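Local coordinates for protein agmatine ureohydrolase (Thermoplasma volcanium GSS1, PDB 3PZL) that probably hydrolyses agmatine as a manganese-dependent ureohydrolase of the arginase family, holding two manganese ions per subunit, at residues B[222-227]-B[263-268]; B[215-220]-B[259-264]. One frame throughout, in Å; residues are numbered along the deposited sequence.

Contact 1. Residues B[222-227]-B[263-268]; sequences RRVYIS and YKAVGF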
loop_
_atom_site.group_PDB
_atom_site.type_symbol
_atom_site.label_atom_id
_atom_site.label_comp_id
_atom_site.label_asym_id
_atom_site.label_seq_id
_atom_site.Cartn_x
_atom_site.Cartn_y
_atom_site.Cartn_z
ATOM N N ARG B 222 -18.548 -35.911 -21.878
ATOM C CA ARG B 222 -17.440 -36.702 -22.377
ATOM C C ARG B 222 -16.176 -35.870 -22.372
ATOM O O ARG B 222 -15.107 -36.348 -22.040
ATOM C CB ARG B 222 -17.740 -37.212 -23.782
ATOM C CG ARG B 222 -19.010 -38.041 -23.859
ATOM C CD ARG B 222 -19.253 -38.518 -25.253
ATOM N NE ARG B 222 -20.505 -39.259 -25.348
ATOM C CZ ARG B 222 -20.658 -40.364 -26.069
ATOM N NH1 ARG B 222 -19.626 -40.877 -26.729
ATOM N NH2 ARG B 222 -21.827 -40.981 -26.085
ATOM N N ARG B 223 -16.302 -34.615 -22.761
ATOM C CA ARG B 223 -15.197 -33.677 -22.682
ATOM C C ARG B 223 -15.638 -32.372 -22.004
ATOM O O ARG B 223 -16.844 -32.071 -21.933
ATOM C CB ARG B 223 -14.628 -33.429 -24.083
ATOM C CG ARG B 223 -13.819 -34.614 -24.608
ATOM C CD ARG B 223 -13.902 -34.663 -26.096
ATOM N NE ARG B 223 -12.871 -33.886 -26.774
ATOM C CZ ARG B 223 -13.041 -33.303 -27.962
ATOM N NH1 ARG B 223 -14.218 -33.386 -28.583
ATOM N NH2 ARG B 223 -12.041 -32.616 -28.525
ATOM N N VAL B 224 -14.682 -31.606 -21.483
ATOM C CA VAL B 224 -15.028 -30.282 -20.973
ATOM C C VAL B 224 -14.065 -29.162 -21.342
ATOM O O VAL B 224 -12.937 -29.381 -21.821
ATOM C CB VAL B 224 -15.272 -30.282 -19.472
ATOM C CG1 VAL B 224 -16.422 -31.213 -19.125
ATOM C CG2 VAL B 224 -14.006 -30.654 -18.695
ATOM N N TYR B 225 -14.555 -27.945 -21.147
ATOM C CA TYR B 225 -13.726 -26.764 -21.135
ATOM C C TYR B 225 -13.951 -26.163 -19.752
ATOM O O TYR B 225 -15.102 -26.077 -19.284
ATOM C CB TYR B 225 -14.119 -25.795 -22.268
ATOM C CG TYR B 225 -13.290 -24.529 -22.277
ATOM C CD1 TYR B 225 -13.621 -23.461 -21.448
ATOM C CD2 TYR B 225 -12.169 -24.406 -23.106
ATOM C CE1 TYR B 225 -12.856 -22.300 -21.434
ATOM C CE2 TYR B 225 -11.390 -23.241 -23.103
ATOM C CZ TYR B 225 -11.741 -22.190 -22.267
ATOM O OH TYR B 225 -11.013 -21.021 -22.210
ATOM N N ILE B 226 -12.858 -25.771 -19.094
ATOM C CA ILE B 226 -12.940 -25.244 -17.735
ATOM C C ILE B 226 -12.598 -23.775 -17.709
ATOM O O ILE B 226 -11.499 -23.374 -18.075
ATOM C CB ILE B 226 -12.009 -25.968 -16.754
ATOM C CG1 ILE B 226 -12.122 -27.479 -16.925
ATOM C CG2 ILE B 226 -12.346 -25.542 -15.329
ATOM C CD1 ILE B 226 -11.233 -28.274 -16.027
ATOM N N SER B 227 -13.551 -22.974 -17.263
ATOM C CA SER B 227 -13.340 -21.539 -17.139
ATOM C C SER B 227 -13.444 -21.080 -15.672
ATOM O O SER B 227 -14.514 -21.211 -15.039
ATOM C CB SER B 227 -14.341 -20.797 -17.985
ATOM O OG SER B 227 -13.932 -19.463 -18.056
ATOM N N TYR B 263 -8.313 -34.308 -17.157
ATOM C CA TYR B 263 -8.145 -35.374 -18.132
ATOM C C TYR B 263 -9.157 -35.348 -19.298
ATOM O O TYR B 263 -8.916 -35.927 -20.335
ATOM C CB TYR B 263 -8.179 -36.733 -17.419
ATOM C CG TYR B 263 -9.560 -37.275 -17.117
ATOM C CD1 TYR B 263 -10.311 -36.775 -16.054
ATOM C CD2 TYR B 263 -10.099 -38.325 -17.877
ATOM C CE1 TYR B 263 -11.571 -37.278 -15.766
ATOM C CE2 TYR B 263 -11.365 -38.852 -17.601
ATOM C CZ TYR B 263 -12.096 -38.322 -16.548
ATOM O OH TYR B 263 -13.344 -38.825 -16.271
ATOM N N LYS B 264 -10.282 -34.682 -19.114
ATOM C CA LYS B 264 -11.296 -34.539 -20.150
ATOM C C LYS B 264 -11.257 -33.151 -20.760
ATOM O O LYS B 264 -12.073 -32.847 -21.636
ATOM C CB LYS B 264 -12.705 -34.705 -19.573
ATOM C CG LYS B 264 -12.985 -36.011 -18.990
ATOM C CD LYS B 264 -14.418 -36.086 -18.526
ATOM C CE LYS B 264 -14.878 -37.497 -18.590
ATOM N NZ LYS B 264 -16.320 -37.425 -18.569
ATOM N N ALA B 265 -10.354 -32.303 -20.268
ATOM C CA ALA B 265 -10.404 -30.878 -20.583
ATOM C C ALA B 265 -9.727 -30.600 -21.902
ATOM O O ALA B 265 -8.602 -31.030 -22.116
ATOM C CB ALA B 265 -9.782 -30.060 -19.472
ATOM N N VAL B 266 -10.431 -29.897 -22.785
ATOM C CA VAL B 266 -9.871 -29.508 -24.085
ATOM C C VAL B 266 -9.229 -28.138 -24.032
ATOM O O VAL B 266 -8.420 -27.795 -24.884
ATOM C CB VAL B 266 -10.911 -29.537 -25.229
ATOM C CG1 VAL B 266 -11.439 -30.984 -25.442
ATOM C CG2 VAL B 266 -12.041 -28.529 -24.978
ATOM N N GLY B 267 -9.596 -27.369 -23.017
ATOM C CA GLY B 267 -9.074 -26.021 -22.836
ATOM C C GLY B 267 -9.312 -25.510 -21.432
ATOM O O GLY B 267 -10.184 -26.009 -20.732
ATOM N N PHE B 268 -8.556 -24.495 -21.042
ATOM C CA PHE B 268 -8.609 -23.961 -19.704
ATOM C C PHE B 268 -8.359 -22.449 -19.678
ATOM O O PHE B 268 -7.614 -21.922 -20.499
ATOM C CB PHE B 268 -7.555 -24.689 -18.878
ATOM C CG PHE B 268 -7.570 -24.353 -17.411
ATOM C CD1 PHE B 268 -8.758 -24.181 -16.745
ATOM C CD2 PHE B 268 -6.375 -24.265 -16.685
ATOM C CE1 PHE B 268 -8.778 -23.890 -15.378
ATOM C CE2 PHE B 268 -6.380 -23.974 -15.307
ATOM C CZ PHE B 268 -7.589 -23.789 -14.649
#

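Contact 2. Residues B[215-220]-B[259-264]; sequences EEVDRK and ERLSYK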
loop_
_atom_site.group_PDB
_atom_site.type_symbol
_atom_site.label_atom_id
_atom_site.label_comp_id
_atom_site.label_asym_id
_atom_site.label_seq_id
_atom_site.Cartn_x
_atom_site.Cartn_y
_atom_site.Cartn_z
ATOM N N GLU B 215 -18.866 -35.169 -9.443
ATOM C CA GLU B 215 -19.406 -36.460 -9.899
ATOM C C GLU B 215 -20.447 -36.292 -11.008
ATOM O O GLU B 215 -20.361 -36.960 -12.038
ATOM C CB GLU B 215 -20.038 -37.284 -8.751
ATOM C CG GLU B 215 -19.234 -37.408 -7.437
ATOM C CD GLU B 215 -17.842 -38.063 -7.602
ATOM O OE1 GLU B 215 -17.403 -38.298 -8.768
ATOM O OE2 GLU B 215 -17.178 -38.326 -6.553
ATOM N N GLU B 216 -21.422 -35.412 -10.794
ATOM C CA GLU B 216 -22.469 -35.183 -11.785
ATOM C C GLU B 216 -21.860 -34.856 -13.160
ATOM O O GLU B 216 -22.098 -35.589 -14.128
ATOM C CB GLU B 216 -23.469 -34.091 -11.349
ATOM C CG GLU B 216 -24.242 -34.357 -10.058
ATOM C CD GLU B 216 -25.016 -33.126 -9.570
ATOM O OE1 GLU B 216 -24.858 -32.024 -10.160
ATOM O OE2 GLU B 216 -25.775 -33.247 -8.572
ATOM N N VAL B 217 -21.042 -33.800 -13.224
ATOM C CA VAL B 217 -20.362 -33.367 -14.464
ATOM C C VAL B 217 -19.534 -34.483 -15.124
ATOM O O VAL B 217 -19.682 -34.760 -16.300
ATOM C CB VAL B 217 -19.433 -32.147 -14.211
ATOM C CG1 VAL B 217 -18.729 -31.744 -15.462
ATOM C CG2 VAL B 217 -20.240 -30.970 -13.675
ATOM N N ASP B 218 -18.656 -35.116 -14.364
ATOM C CA ASP B 218 -17.880 -36.223 -14.895
ATOM C C ASP B 218 -18.722 -37.314 -15.593
ATOM O O ASP B 218 -18.348 -37.812 -16.652
ATOM C CB ASP B 218 -17.024 -36.850 -13.808
ATOM C CG ASP B 218 -15.788 -37.520 -14.372
ATOM O OD1 ASP B 218 -15.574 -37.457 -15.598
ATOM O OD2 ASP B 218 -15.012 -38.103 -13.596
ATOM N N ARG B 219 -19.857 -37.678 -15.007
ATOM C CA ARG B 219 -20.719 -38.693 -15.605
ATOM C C ARG B 219 -21.416 -38.217 -16.868
ATOM O O ARG B 219 -21.468 -38.944 -17.855
ATOM C CB ARG B 219 -21.743 -39.189 -14.589
ATOM C CG ARG B 219 -21.142 -40.155 -13.585
ATOM C CD ARG B 219 -22.010 -40.261 -12.351
ATOM N NE ARG B 219 -21.543 -41.292 -11.403
ATOM C CZ ARG B 219 -20.531 -41.134 -10.537
ATOM N NH1 ARG B 219 -19.848 -39.981 -10.519
ATOM N NH2 ARG B 219 -20.196 -42.127 -9.696
ATOM N N LYS B 220 -21.933 -36.992 -16.832
ATOM C CA LYS B 220 -22.693 -36.422 -17.941
ATOM C C LYS B 220 -21.879 -36.149 -19.208
ATOM O O LYS B 220 -22.291 -36.504 -20.296
ATOM C CB LYS B 220 -23.397 -35.134 -17.492
ATOM C CG LYS B 220 -24.315 -34.579 -18.551
ATOM C CD LYS B 220 -25.318 -33.600 -17.982
ATOM C CE LYS B 220 -26.462 -33.345 -19.021
ATOM N NZ LYS B 220 -27.149 -32.048 -18.645
ATOM N N GLU B 259 -8.178 -31.020 -10.608
ATOM C CA GLU B 259 -7.610 -32.364 -10.388
ATOM C C GLU B 259 -8.481 -33.420 -11.128
ATOM O O GLU B 259 -8.008 -34.147 -11.996
ATOM C CB GLU B 259 -7.688 -32.628 -8.882
ATOM C CG GLU B 259 -6.610 -33.409 -8.260
ATOM C CD GLU B 259 -6.898 -33.736 -6.786
ATOM O OE1 GLU B 259 -8.065 -33.941 -6.393
ATOM O OE2 GLU B 259 -5.939 -33.792 -5.994
ATOM N N ARG B 260 -9.769 -33.437 -10.784
ATOM C CA ARG B 260 -10.712 -34.450 -11.202
ATOM C C ARG B 260 -11.191 -34.351 -12.660
ATOM O O ARG B 260 -11.654 -35.328 -13.212
ATOM C CB ARG B 260 -11.918 -34.376 -10.273
ATOM C CG ARG B 260 -11.688 -34.923 -8.872
ATOM C CD ARG B 260 -11.551 -36.450 -8.847
ATOM N NE ARG B 260 -12.532 -37.153 -9.686
ATOM C CZ ARG B 260 -13.853 -37.187 -9.461
ATOM N NH1 ARG B 260 -14.405 -36.540 -8.430
ATOM N NH2 ARG B 260 -14.644 -37.853 -10.295
ATOM N N LEU B 261 -11.059 -33.184 -13.270
ATOM C CA LEU B 261 -11.626 -32.938 -14.582
ATOM C C LEU B 261 -10.643 -32.613 -15.719
ATOM O O LEU B 261 -11.060 -32.440 -16.861
ATOM C CB LEU B 261 -12.665 -31.823 -14.476
ATOM C CG LEU B 261 -14.133 -32.200 -14.366
ATOM C CD1 LEU B 261 -14.371 -33.565 -13.744
ATOM C CD2 LEU B 261 -14.859 -31.152 -13.579
ATOM N N SER B 262 -9.354 -32.518 -15.418
ATOM C CA SER B 262 -8.388 -31.995 -16.396
ATOM C C SER B 262 -8.083 -33.040 -17.469
ATOM O O SER B 262 -7.655 -32.693 -18.559
ATOM C CB SER B 262 -7.104 -31.565 -15.721
ATOM O OG SER B 262 -6.594 -32.669 -15.020
ATOM N N TYR B 263 -8.313 -34.308 -17.157
ATOM C CA TYR B 263 -8.145 -35.374 -18.132
ATOM C C TYR B 263 -9.157 -35.348 -19.298
ATOM O O TYR B 263 -8.916 -35.927 -20.335
ATOM C CB TYR B 263 -8.179 -36.733 -17.419
ATOM C CG TYR B 263 -9.560 -37.275 -17.117
ATOM C CD1 TYR B 263 -10.311 -36.775 -16.054
ATOM C CD2 TYR B 263 -10.099 -38.325 -17.877
ATOM C CE1 TYR B 263 -11.571 -37.278 -15.766
ATOM C CE2 TYR B 263 -11.365 -38.852 -17.601
ATOM C CZ TYR B 263 -12.096 -38.322 -16.548
ATOM O OH TYR B 263 -13.344 -38.825 -16.271
ATOM N N LYS B 264 -10.282 -34.682 -19.114
ATOM C CA LYS B 264 -11.296 -34.539 -20.150
ATOM C C LYS B 264 -11.257 -33.151 -20.760
ATOM O O LYS B 264 -12.073 -32.847 -21.636
ATOM C CB LYS B 264 -12.705 -34.705 -19.573
ATOM C CG LYS B 264 -12.985 -36.011 -18.990
ATOM C CD LYS B 264 -14.418 -36.086 -18.526
ATOM C CE LYS B 264 -14.878 -37.497 -18.590
ATOM N NZ LYS B 264 -16.320 -37.425 -18.569
#

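Contact 1. Residues B[222-227]-B[263-268]
Tyr-225 CG is anti to the backbone N (chi1 179°), on the side of Gly-267, and one face of its ring lies against the peptide after that residue. Gly-267 O is 3.5 Å from Tyr-225 CD2 and offset toward the rim. Glycine has no side chain to push the ring away. The Tyr-225 hydroxyl hydrogen-bonds Asp-269 OD2. An alanine in place of Tyr-225 would lose the ring and hydroxyl; this would probably open a gap beside Gly-267 and leave Asp-269 OD2 without this hydrogen bond.

Phe-268 CG is likewise anti to its backbone N (chi1 -174°). Its ring presents CD1 to Ile-226, 3.7 Å from Ile-226 CB. On the same side of the sheet, Ile-226 CD1 packs on Ala-265 CB at 4.1 Å. Val-224 CG2 lies beside the same methyl.

The two strands run parallel and are joined by three backbone hydrogen bonds. Val-224 N donates to Lys-264 O at 2.9 Å, and Val-266 N to Val-224 O at 2.7 Å. Ile-226 N donates to Gly-267 O at 3.1 Å. Val-224 pairs with Ala-265 and Ile-226 with Phe-268; the second strand has one residue more between these pairs, and the chain turns a corner at Val-266. Val-266 CG1 touches Arg-223 NE at 3.5 Å, the two side chains crossing at about a right angle. Arg-223 NH1 is engaged by Asp-137 in a salt bridge. The extended Lys-264 chain passes Arg-222 O, with CD at 3.6 Å, and its NZ reaches Ser-221 O.

These are neighbouring strands of the central parallel sheet, joined by helix 251-261 as a beta-alpha-beta unit. That helix packs on Ile-226 and Phe-268 through Leu-257, Leu-261 and Ile-258. Phe-293 of helix 281-303 stacks on Phe-268, and strand 138-143 flanks Val-224 and Tyr-225.

Contact 2. Residues B[215-220]-B[259-264]
A salt-bridge network ties the C-terminal part of helix 202-220 to the end of helix 251-261 and the turn after it. Asp-218 is its hub. Its OD1 accepts a hydrogen bond from Tyr-263 OH at 2.7 Å, through its syn lone pair. The carboxylate and the tyrosine ring cross steeply, their planes 74° apart. Lys-264 NZ donates to Asp-218 O at 2.8 Å, in the carbonyl plane and on a lone pair. NZ also hydrogen-bonds Ser-221 O, just past the helix, and makes a weaker salt bridge with Asp-218 OD1, at 3.1 Å. The lysine is thus likely to offset some of the negative charge at this helix end.

The Arg-260 chain bends at chi2 and chi3, and its NH2 lies between two acids. NH2 donates to Glu-215 OE1 at 3.2 Å, on the syn side of the carboxylate but 30° out of its plane. Its bond to Asp-218 OD2 is weak, at 3.3 Å. Glu-215 OE1 also has a weak bond from Arg-219 NH1.

Beneath the charges, Val-217 CG1 packs on Leu-261 CD2 at 4.3 Å. Ile-214 of helix 202-220 extends this apolar side, touching Leu-261 and Arg-260. Tyr-300 of helix 281-303 stacks on Tyr-263. This is packing of neighbouring helices on one face of the parallel sheet in the alpha/beta arginase fold.

How the contacts relate
Contacts 1 and 2 lie side by side, their centres about 9 Å apart. They share Tyr-263 and Lys-264, the turn that leads from helix 251-261 into strand 265-271. The sheet of contact 1 packs directly on the helix side of contact 2: Ile-226 CD1 is 4.1 Å from Leu-261 CB, and Val-224 CG2 is 3.9 Å from Leu-261 O. Contact 1 lies nearer the metal site, where Ser-227 OG hydrogen-bonds NE2 of the manganese ligand His-124. The side chain of Tyr-225 is about 7 Å from that of His-124 and about 12 Å from a bound manganese ion. Strand 223-229 itself ends in Asp-229, another manganese ligand. Contact 2 lies away from the annotated sites.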